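Local coordinates for integral membrane indolylacetylinositol arabinosyltransferase EmbC (Mycolicibacterium smegmatis, PDB 7BVE), which probably transfers arabinose units at the mycobacterial cell membrane, building the arabinan of the cell wall, and binds the drug ethambutol, at residues Val864-Val878 and Ile895-Leu909. Residues are numbered along the deposited sequence; the frame is centred on the assembly and turned at random.
Sequences VVSAAGRFDQGEVEV and ITFGDVGAAPAWRNL
Val865 and Leu909 meet as a hydrogen-bonded antiparallel pair, Leu909 N giving a bond of 2.7 Å to Val865 O, and the pairing continues through Ser866 with Asn908 to Ala867 with Arg907. On the face carrying Val865, Ala867, Arg907 and Leu909 the packing is tight. Leu909 CD1 lies 3.7 Å from Ala867 CB and reaches the edge of the Phe871 ring. Val865 CG2 sits over one face of Phe897, 3.8 Å from CE2, while Val876 CG1 meets that ring at its edge and Val878 CG2 approaches CZ to 3.6 Å. On the other face Ser866 OG donates to Asn908 OD1, which also has a weak bond from Arg944. Beyond the strand, Gly869 N bonds to Pro904 O, and Arg907, its chain extended from CG, hydrogen-bonds Gly869 O through NH1 at 3.1 Å, the oxygen lying 27° out of the guanidinium plane. The contact is looser toward solvent, where Gln873 NE2 merely touches Thr896 CG2 at 3.4 Å. Strands 862-867, 907-912, 895-899 and 877-878 thus curl round a largely apolar interior that also takes in the Arg907 side chain, consistent with the jelly-roll-like beta-sandwich of galactose-binding-like domains, to whose clan the EmbC C-terminal domain belongs.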
loop_
_atom_site.group_PDB
_atom_site.type_symbol
_atom_site.label_atom_id
_atom_site.label_comp_id
_atom_site.label_asym_id
_atom_site.label_seq_id
_atom_site.Cartn_x
_atom_site.Cartn_y
_atom_site.Cartn_z
ATOM N N VAL A 864 34.573 -0.935 -27.146
ATOM C CA VAL A 864 33.710 -1.821 -26.374
ATOM C C VAL A 864 34.467 -3.094 -26.016
ATOM O O VAL A 864 35.098 -3.713 -26.880
ATOM C CB VAL A 864 32.413 -2.170 -27.140
ATOM C CG1 VAL A 864 31.509 -3.012 -26.283
ATOM C CG2 VAL A 864 31.673 -0.938 -27.568
ATOM N N VAL A 865 34.418 -3.476 -24.738
ATOM C CA VAL A 865 34.749 -4.828 -24.306
ATOM C C VAL A 865 33.496 -5.430 -23.691
ATOM O O VAL A 865 32.620 -4.703 -23.212
ATOM C CB VAL A 865 35.926 -4.875 -23.306
ATOM C CG1 VAL A 865 37.152 -4.223 -23.895
ATOM C CG2 VAL A 865 35.570 -4.237 -21.989
ATOM N N SER A 866 33.387 -6.749 -23.744
ATOM C CA SER A 866 32.278 -7.463 -23.131
ATOM C C SER A 866 32.744 -8.084 -21.824
ATOM O O SER A 866 33.882 -8.544 -21.719
ATOM C CB SER A 866 31.747 -8.548 -24.060
ATOM O OG SER A 866 31.279 -7.997 -25.270
ATOM N N ALA A 867 31.866 -8.108 -20.830
ATOM C CA ALA A 867 32.285 -8.559 -19.516
ATOM C C ALA A 867 31.109 -9.151 -18.762
ATOM O O ALA A 867 29.971 -8.709 -18.912
ATOM C CB ALA A 867 32.895 -7.413 -18.719
ATOM N N ALA A 868 31.401 -10.152 -17.937
ATOM C CA ALA A 868 30.427 -10.786 -17.067
ATOM C C ALA A 868 30.865 -10.652 -15.614
ATOM O O ALA A 868 31.958 -10.173 -15.306
ATOM C CB ALA A 868 30.240 -12.262 -17.427
ATOM N N GLY A 869 29.986 -11.068 -14.712
ATOM C CA GLY A 869 30.331 -11.103 -13.309
ATOM C C GLY A 869 30.099 -9.805 -12.575
ATOM O O GLY A 869 30.028 -8.743 -13.193
ATOM N N ARG A 870 29.986 -9.884 -11.254
ATOM C CA ARG A 870 29.734 -8.718 -10.420
ATOM C C ARG A 870 31.056 -8.089 -10.007
ATOM O O ARG A 870 31.910 -8.764 -9.429
ATOM C CB ARG A 870 28.924 -9.128 -9.196
ATOM C CG ARG A 870 28.546 -7.998 -8.264
ATOM C CD ARG A 870 27.703 -8.532 -7.116
ATOM N NE ARG A 870 27.342 -7.504 -6.145
ATOM C CZ ARG A 870 26.623 -7.732 -5.051
ATOM N NH1 ARG A 870 26.188 -8.955 -4.785
ATOM N NH2 ARG A 870 26.338 -6.739 -4.221
ATOM N N PHE A 871 31.226 -6.800 -10.299
ATOM C CA PHE A 871 32.442 -6.083 -9.935
ATOM C C PHE A 871 32.138 -4.593 -9.825
ATOM O O PHE A 871 31.026 -4.142 -10.106
ATOM C CB PHE A 871 33.579 -6.379 -10.921
ATOM C CG PHE A 871 33.288 -6.007 -12.350
ATOM C CD1 PHE A 871 32.682 -6.911 -13.207
ATOM C CD2 PHE A 871 33.676 -4.781 -12.854
ATOM C CE1 PHE A 871 32.432 -6.581 -14.525
ATOM C CE2 PHE A 871 33.427 -4.445 -14.166
ATOM C CZ PHE A 871 32.805 -5.349 -15.002
ATOM N N ASP A 872 33.146 -3.832 -9.410
ATOM C CA ASP A 872 32.996 -2.440 -9.016
ATOM C C ASP A 872 33.287 -1.539 -10.222
ATOM O O ASP A 872 33.459 -2.010 -11.346
ATOM C CB ASP A 872 33.917 -2.158 -7.821
ATOM C CG ASP A 872 33.446 -0.999 -6.958
ATOM O OD1 ASP A 872 32.426 -0.369 -7.301
ATOM O OD2 ASP A 872 34.095 -0.733 -5.923
ATOM N N GLN A 873 33.347 -0.226 -9.987
ATOM C CA GLN A 873 33.419 0.729 -11.091
ATOM C C GLN A 873 34.808 0.756 -11.724
ATOM O O GLN A 873 34.952 0.581 -12.939
ATOM C CB GLN A 873 33.020 2.122 -10.593
ATOM C CG GLN A 873 32.751 3.158 -11.685
ATOM C CD GLN A 873 33.984 3.941 -12.095
ATOM O OE1 GLN A 873 34.896 4.154 -11.296
ATOM N NE2 GLN A 873 34.016 4.381 -13.348
ATOM N N GLY A 874 35.841 0.991 -10.921
ATOM C CA GLY A 874 37.178 1.174 -11.456
ATOM C C GLY A 874 38.029 -0.078 -11.471
ATOM O O GLY A 874 39.252 -0.005 -11.323
ATOM N N GLU A 875 37.390 -1.235 -11.673
ATOM C CA GLU A 875 38.117 -2.535 -11.678
ATOM C C GLU A 875 38.827 -2.752 -13.021
ATOM O O GLU A 875 40.002 -3.168 -13.006
ATOM C CB GLU A 875 37.153 -3.685 -11.377
ATOM C CG GLU A 875 36.308 -3.454 -10.137
ATOM C CD GLU A 875 36.546 -4.451 -9.015
ATOM O OE1 GLU A 875 36.269 -5.650 -9.222
ATOM O OE2 GLU A 875 37.007 -4.027 -7.938
ATOM N N VAL A 876 38.133 -2.480 -14.130
ATOM C CA VAL A 876 38.671 -2.676 -15.471
ATOM C C VAL A 876 39.016 -1.315 -16.053
ATOM O O VAL A 876 38.203 -0.387 -15.999
ATOM C CB VAL A 876 37.663 -3.416 -16.367
ATOM C CG1 VAL A 876 38.278 -3.731 -17.716
ATOM C CG2 VAL A 876 37.158 -4.666 -15.687
ATOM N N GLU A 877 40.228 -1.180 -16.591
ATOM C CA GLU A 877 40.685 0.093 -17.128
ATOM C C GLU A 877 41.373 -0.130 -18.465
ATOM O O GLU A 877 41.670 -1.259 -18.854
ATOM C CB GLU A 877 41.648 0.801 -16.172
ATOM C CG GLU A 877 41.024 1.219 -14.856
ATOM C CD GLU A 877 42.000 1.929 -13.957
ATOM O OE1 GLU A 877 43.180 2.046 -14.345
ATOM O OE2 GLU A 877 41.590 2.354 -12.857
ATOM N N VAL A 878 41.620 0.969 -19.169
ATOM C CA VAL A 878 42.357 0.969 -20.425
ATOM C C VAL A 878 43.663 1.701 -20.165
ATOM O O VAL A 878 43.694 2.643 -19.370
ATOM C CB VAL A 878 41.545 1.644 -21.558
ATOM C CG1 VAL A 878 42.266 1.599 -22.900
ATOM C CG2 VAL A 878 40.211 0.991 -21.697
ATOM N N ILE A 895 41.774 5.433 -18.614
ATOM C CA ILE A 895 40.347 5.723 -18.528
ATOM C C ILE A 895 39.622 4.488 -18.023
ATOM O O ILE A 895 40.147 3.372 -18.064
ATOM C CB ILE A 895 39.723 6.167 -19.870
ATOM C CG1 ILE A 895 40.070 5.170 -20.981
ATOM C CG2 ILE A 895 40.072 7.612 -20.184
ATOM C CD1 ILE A 895 39.297 5.373 -22.260
ATOM N N THR A 896 38.396 4.693 -17.569
ATOM C CA THR A 896 37.605 3.644 -16.952
ATOM C C THR A 896 36.328 3.428 -17.756
ATOM O O THR A 896 35.700 4.382 -18.221
ATOM C CB THR A 896 37.270 4.023 -15.509
ATOM O OG1 THR A 896 38.475 4.386 -14.829
ATOM C CG2 THR A 896 36.652 2.856 -14.771
ATOM N N PHE A 897 35.952 2.166 -17.936
ATOM C CA PHE A 897 34.695 1.852 -18.587
ATOM C C PHE A 897 33.516 2.168 -17.683
ATOM O O PHE A 897 33.613 2.115 -16.454
ATOM C CB PHE A 897 34.628 0.385 -18.983
ATOM C CG PHE A 897 35.516 0.029 -20.112
ATOM C CD1 PHE A 897 35.221 0.459 -21.385
ATOM C CD2 PHE A 897 36.609 -0.779 -19.920
ATOM C CE1 PHE A 897 36.019 0.129 -22.442
ATOM C CE2 PHE A 897 37.407 -1.122 -20.977
ATOM C CZ PHE A 897 37.107 -0.663 -22.244
ATOM N N GLY A 898 32.390 2.488 -18.308
ATOM C CA GLY A 898 31.137 2.592 -17.592
ATOM C C GLY A 898 30.222 1.463 -18.003
ATOM O O GLY A 898 30.444 0.840 -19.043
ATOM N N ASP A 899 29.189 1.184 -17.213
ATOM C CA ASP A 899 28.375 0.003 -17.448
ATOM C C ASP A 899 26.899 0.281 -17.229
ATOM O O ASP A 899 26.516 1.145 -16.436
ATOM C CB ASP A 899 28.795 -1.170 -16.548
ATOM C CG ASP A 899 28.797 -0.823 -15.070
ATOM O OD1 ASP A 899 28.667 0.363 -14.704
ATOM O OD2 ASP A 899 28.921 -1.761 -14.260
ATOM N N VAL A 900 26.164 -0.377 -18.118
ATOM C CA VAL A 900 24.683 -0.431 -18.206
ATOM C C VAL A 900 24.427 -1.931 -18.255
ATOM O O VAL A 900 25.056 -2.571 -19.090
ATOM C CB VAL A 900 24.188 0.231 -19.507
ATOM C CG1 VAL A 900 22.734 -0.050 -19.794
ATOM C CG2 VAL A 900 24.454 1.707 -19.546
ATOM N N GLY A 901 23.614 -2.481 -17.365
ATOM C CA GLY A 901 23.389 -3.926 -17.474
ATOM C C GLY A 901 22.965 -4.541 -16.166
ATOM O O GLY A 901 23.197 -3.938 -15.122
ATOM N N ALA A 902 22.526 -5.780 -16.205
ATOM C CA ALA A 902 22.154 -6.474 -15.014
ATOM C C ALA A 902 23.294 -7.426 -14.760
ATOM O O ALA A 902 23.724 -8.140 -15.658
ATOM C CB ALA A 902 20.876 -7.229 -15.242
ATOM N N ALA A 903 23.782 -7.446 -13.532
ATOM C CA ALA A 903 24.903 -8.284 -13.189
ATOM C C ALA A 903 24.481 -9.497 -12.401
ATOM O O ALA A 903 23.770 -9.380 -11.408
ATOM C CB ALA A 903 25.906 -7.471 -12.409
ATOM N N PRO A 904 24.921 -10.673 -12.834
ATOM C CA PRO A 904 26.259 -10.789 -13.357
ATOM C C PRO A 904 26.383 -11.155 -14.814
ATOM O O PRO A 904 27.486 -11.514 -15.207
ATOM C CB PRO A 904 26.765 -11.946 -12.577
ATOM C CG PRO A 904 25.579 -12.853 -12.428
ATOM C CD PRO A 904 24.354 -11.990 -12.520
ATOM N N ALA A 905 25.333 -11.057 -15.609
ATOM C CA ALA A 905 25.383 -11.514 -16.980
ATOM C C ALA A 905 26.167 -10.770 -17.979
ATOM O O ALA A 905 26.424 -9.592 -17.816
ATOM C CB ALA A 905 24.001 -11.688 -17.471
ATOM N N TRP A 906 26.558 -11.450 -19.045
ATOM C CA TRP A 906 27.342 -10.698 -20.050
ATOM C C TRP A 906 26.712 -9.351 -20.402
ATOM O O TRP A 906 25.528 -9.275 -20.550
ATOM C CB TRP A 906 27.526 -11.536 -21.303
ATOM C CG TRP A 906 28.323 -12.787 -21.154
ATOM C CD1 TRP A 906 27.838 -14.034 -20.931
ATOM C CD2 TRP A 906 29.741 -12.937 -21.293
ATOM N NE1 TRP A 906 28.852 -14.945 -20.916
ATOM C CE2 TRP A 906 30.030 -14.297 -21.124
ATOM C CE3 TRP A 906 30.794 -12.060 -21.543
ATOM C CZ2 TRP A 906 31.319 -14.796 -21.200
ATOM C CZ3 TRP A 906 32.072 -12.546 -21.606
ATOM C CH2 TRP A 906 32.326 -13.895 -21.424
ATOM N N ARG A 907 27.557 -8.334 -20.530
ATOM C CA ARG A 907 27.137 -6.987 -20.878
ATOM C C ARG A 907 28.264 -6.312 -21.653
ATOM O O ARG A 907 29.342 -6.883 -21.823
ATOM C CB ARG A 907 26.803 -6.185 -19.620
ATOM C CG ARG A 907 27.740 -6.442 -18.452
ATOM C CD ARG A 907 27.117 -6.000 -17.137
ATOM N NE ARG A 907 27.995 -6.262 -16.001
ATOM C CZ ARG A 907 27.892 -5.656 -14.822
ATOM N NH1 ARG A 907 28.735 -5.957 -13.844
ATOM N NH2 ARG A 907 26.946 -4.749 -14.621
ATOM N N ASN A 908 28.012 -5.097 -22.123
ATOM C CA ASN A 908 29.004 -4.351 -22.881
ATOM C C ASN A 908 29.514 -3.197 -22.037
ATOM O O ASN A 908 28.724 -2.396 -21.533
ATOM C CB ASN A 908 28.417 -3.818 -24.184
ATOM C CG ASN A 908 28.238 -4.892 -25.231
ATOM O OD1 ASN A 908 29.148 -5.658 -25.515
ATOM N ND2 ASN A 908 27.047 -4.962 -25.798
ATOM N N LEU A 909 30.829 -3.125 -21.875
ATOM C CA LEU A 909 31.487 -2.002 -21.227
ATOM C C LEU A 909 31.974 -1.063 -22.316
ATOM O O LEU A 909 32.572 -1.512 -23.294
ATOM C CB LEU A 909 32.666 -2.471 -20.379
ATOM C CG LEU A 909 32.461 -3.467 -19.244
ATOM C CD1 LEU A 909 33.803 -3.804 -18.648
ATOM C CD2 LEU A 909 31.551 -2.914 -18.200
#